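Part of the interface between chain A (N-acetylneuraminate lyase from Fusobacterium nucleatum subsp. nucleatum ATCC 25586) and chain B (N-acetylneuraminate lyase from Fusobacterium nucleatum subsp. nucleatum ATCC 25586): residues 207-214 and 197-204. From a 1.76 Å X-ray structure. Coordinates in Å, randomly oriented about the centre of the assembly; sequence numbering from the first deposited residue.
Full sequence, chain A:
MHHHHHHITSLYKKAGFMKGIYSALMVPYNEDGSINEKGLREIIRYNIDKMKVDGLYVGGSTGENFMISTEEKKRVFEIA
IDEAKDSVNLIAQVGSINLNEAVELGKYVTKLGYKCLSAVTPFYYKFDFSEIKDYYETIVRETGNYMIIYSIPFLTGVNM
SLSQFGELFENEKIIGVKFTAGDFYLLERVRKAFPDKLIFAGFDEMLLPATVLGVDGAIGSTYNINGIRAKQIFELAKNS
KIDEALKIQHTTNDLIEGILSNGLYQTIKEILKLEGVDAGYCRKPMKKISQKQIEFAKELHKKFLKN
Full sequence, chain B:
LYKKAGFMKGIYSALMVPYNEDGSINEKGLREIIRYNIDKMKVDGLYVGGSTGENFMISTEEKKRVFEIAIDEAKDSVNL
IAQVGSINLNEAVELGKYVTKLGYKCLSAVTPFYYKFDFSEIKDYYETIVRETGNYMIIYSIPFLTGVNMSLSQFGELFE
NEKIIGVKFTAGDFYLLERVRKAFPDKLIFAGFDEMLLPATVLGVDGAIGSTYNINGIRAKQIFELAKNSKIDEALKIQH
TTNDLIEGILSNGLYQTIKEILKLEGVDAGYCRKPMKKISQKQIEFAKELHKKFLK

Chain A (207-214) LLPATVLG
Chain B, residues 197-204: LLPATVLG

How do the two backbones lie against each other? Each stretch, Leu-Leu-Pro-Ala-Thr-Val-Leu-Gly, opens as a short helix, with phi/psi near -65/-42 at Leu207(A) and -63/-46 at Leu197(B), and then unwinds into a turn. The helix axes approach to 8.6 Å, and their N-to-C directions differ by 134°, so the chains run obliquely against one another, closer to antiparallel than parallel. The register centres on the prolines: Pro209(A) CA and Pro199(B) CA lie 4.5 Å apart, and the contacts on the two sides of this pair repeat one another with the chains exchanged, as an approximate twofold axis gives when the same segment meets itself.

Which side chains meet at the centre? The two prolines, both with C-gamma endo rings, point toward each other, Pro209(A) CB lying 3.7 Å from Pro199(B) CB. Beside them, Val212(A) CG2 comes to 3.8 Å from Val202(B) CG2. Both valines adopt chi1 m (-56° and -53°).

How do the leucines extend this apolar packing? Leu208(A) and Leu198(B) take the t,p rotamer (chi1 166° and 170°, chi2 near 60°) and point toward the partner stretch. Leu208(A) CG sits 4.0 Å from Val202(B) CG2, while Val212(A) CG2 lies 4.0 Å from Leu198(B) CG. Leu213(A) and Leu203(B) start sideways, but their m,t rotamers (chi1 near -71°, chi2 near 180°) bring their ends nearer: Leu213(A) CD2 is 4.1 Å from Pro199(B) CD, and Leu203(B) CD1 is 4.1 Å from Pro209(A) CG. Leu208(A) CD2 also meets Leu203(B) CD2 at 4.2 Å. These are van der Waals contacts between buried hydrocarbon groups. Leu208(A) CD2 also lies 3.7 Å from Val202(B) O, and Leu198(B) CD2 lies 3.7 Å from Val212(A) O, as packing contacts and not hydrogen bonds. The contact buries 393 Å² in all, both stretches summed.

Where does the hydrogen bonding go? None crosses between the stretches; the polar groups bond within each chain. Thr211(A) N and OG1 donate to Leu207(A) O at 2.8 and 2.7 Å, and Thr201(B) N and OG1 donate to Leu197(B) O, both at 2.8 Å. Both threonines have chi1 m, which turns the hydroxyl back to the carbonyl one helical turn earlier. Val212(A) N to Leu208(A) O and Val202(B) N to Leu198(B) O follow at 3.3 Å. Gly214(A) N to Thr211(A) O and Gly204(B) N to Thr201(B) O, at 3.0 Å, close the turns. The glycines have phi/psi of 87/21 and 88/20, where a CB would jam against the preceding carbonyl oxygen.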

# COMPACT_ATOMS: atom_id res chain seq x y z
N LEU A 207 -1.24 -6.07 -7.19
CA LEU A 207 -0.17 -6.94 -7.65
C LEU A 207 1.02 -6.15 -8.18
O LEU A 207 2.18 -6.49 -7.90
CB LEU A 207 -0.70 -7.88 -8.74
CG LEU A 207 0.29 -8.85 -9.37
CD1 LEU A 207 0.97 -9.72 -8.30
CD2 LEU A 207 -0.44 -9.75 -10.37
N LEU A 208 0.76 -5.07 -8.92
CA LEU A 208 1.88 -4.33 -9.51
C LEU A 208 2.75 -3.67 -8.44
O LEU A 208 3.98 -3.87 -8.47
CB LEU A 208 1.35 -3.32 -10.53
CG LEU A 208 2.33 -2.23 -10.98
CD1 LEU A 208 3.58 -2.82 -11.61
CD2 LEU A 208 1.61 -1.32 -11.97
N PRO A 209 2.22 -2.90 -7.48
CA PRO A 209 3.11 -2.32 -6.47
C PRO A 209 3.83 -3.37 -5.64
O PRO A 209 4.99 -3.16 -5.25
CB PRO A 209 2.17 -1.46 -5.60
CG PRO A 209 0.78 -1.91 -5.94
CD PRO A 209 0.84 -2.38 -7.37
N ALA A 210 3.19 -4.50 -5.37
CA ALA A 210 3.87 -5.59 -4.67
C ALA A 210 5.00 -6.18 -5.49
O ALA A 210 6.07 -6.50 -4.96
CB ALA A 210 2.86 -6.68 -4.31
N THR A 211 4.79 -6.34 -6.81
CA THR A 211 5.83 -6.93 -7.64
C THR A 211 7.13 -6.12 -7.61
O THR A 211 8.22 -6.69 -7.55
CB THR A 211 5.32 -7.09 -9.08
OG1 THR A 211 4.16 -7.91 -9.06
CG2 THR A 211 6.38 -7.76 -9.95
N VAL A 212 7.03 -4.79 -7.63
CA VAL A 212 8.27 -4.01 -7.66
C VAL A 212 8.95 -3.93 -6.30
O VAL A 212 10.11 -3.50 -6.22
CB VAL A 212 8.04 -2.60 -8.23
CG1 VAL A 212 7.39 -2.69 -9.63
CG2 VAL A 212 7.20 -1.73 -7.28
N LEU A 213 8.27 -4.34 -5.22
CA LEU A 213 8.92 -4.56 -3.92
C LEU A 213 9.50 -5.97 -3.80
O LEU A 213 9.93 -6.35 -2.71
CB LEU A 213 7.93 -4.32 -2.78
CG LEU A 213 7.53 -2.86 -2.55
CD1 LEU A 213 6.56 -2.75 -1.38
CD2 LEU A 213 8.77 -2.00 -2.26
N GLY A 214 9.51 -6.74 -4.88
CA GLY A 214 10.25 -7.99 -4.92
C GLY A 214 9.53 -9.22 -4.41
O GLY A 214 10.20 -10.20 -4.07
N LEU B 197 7.53 5.32 -1.43
CA LEU B 197 7.67 6.08 -2.67
C LEU B 197 7.72 5.16 -3.90
O LEU B 197 7.02 5.41 -4.90
CB LEU B 197 8.92 6.95 -2.59
CG LEU B 197 9.24 7.77 -3.84
CD1 LEU B 197 8.05 8.65 -4.18
CD2 LEU B 197 10.47 8.60 -3.54
N LEU B 198 8.51 4.08 -3.84
CA LEU B 198 8.63 3.21 -5.01
C LEU B 198 7.31 2.58 -5.43
O LEU B 198 6.96 2.68 -6.62
CB LEU B 198 9.72 2.15 -4.77
CG LEU B 198 9.78 1.01 -5.82
CD1 LEU B 198 10.00 1.55 -7.21
CD2 LEU B 198 10.90 0.03 -5.48
N PRO B 199 6.55 1.90 -4.56
CA PRO B 199 5.26 1.36 -5.03
C PRO B 199 4.28 2.43 -5.49
O PRO B 199 3.46 2.16 -6.39
CB PRO B 199 4.73 0.58 -3.81
CG PRO B 199 5.49 1.13 -2.65
CD PRO B 199 6.83 1.47 -3.18
N ALA B 200 4.35 3.64 -4.92
CA ALA B 200 3.50 4.71 -5.41
C ALA B 200 3.92 5.17 -6.80
O ALA B 200 3.07 5.50 -7.64
CB ALA B 200 3.53 5.89 -4.43
N THR B 201 5.23 5.20 -7.07
CA THR B 201 5.71 5.71 -8.35
C THR B 201 5.24 4.83 -9.50
O THR B 201 4.84 5.34 -10.56
CB THR B 201 7.24 5.81 -8.32
OG1 THR B 201 7.62 6.72 -7.28
CG2 THR B 201 7.80 6.33 -9.65
N VAL B 202 5.24 3.51 -9.31
CA VAL B 202 4.83 2.63 -10.40
C VAL B 202 3.33 2.65 -10.63
O VAL B 202 2.86 2.17 -11.67
CB VAL B 202 5.35 1.19 -10.18
CG1 VAL B 202 6.86 1.19 -9.94
CG2 VAL B 202 4.59 0.46 -9.06
N LEU B 203 2.55 3.22 -9.70
CA LEU B 203 1.14 3.46 -9.95
C LEU B 203 0.88 4.82 -10.57
O LEU B 203 -0.29 5.23 -10.66
CB LEU B 203 0.33 3.33 -8.66
CG LEU B 203 0.19 1.88 -8.18
CD1 LEU B 203 -0.54 1.84 -6.85
CD2 LEU B 203 -0.55 1.03 -9.23
N GLY B 204 1.92 5.53 -10.98
CA GLY B 204 1.75 6.75 -11.76
C GLY B 204 1.59 8.03 -10.97
O GLY B 204 1.10 9.03 -11.53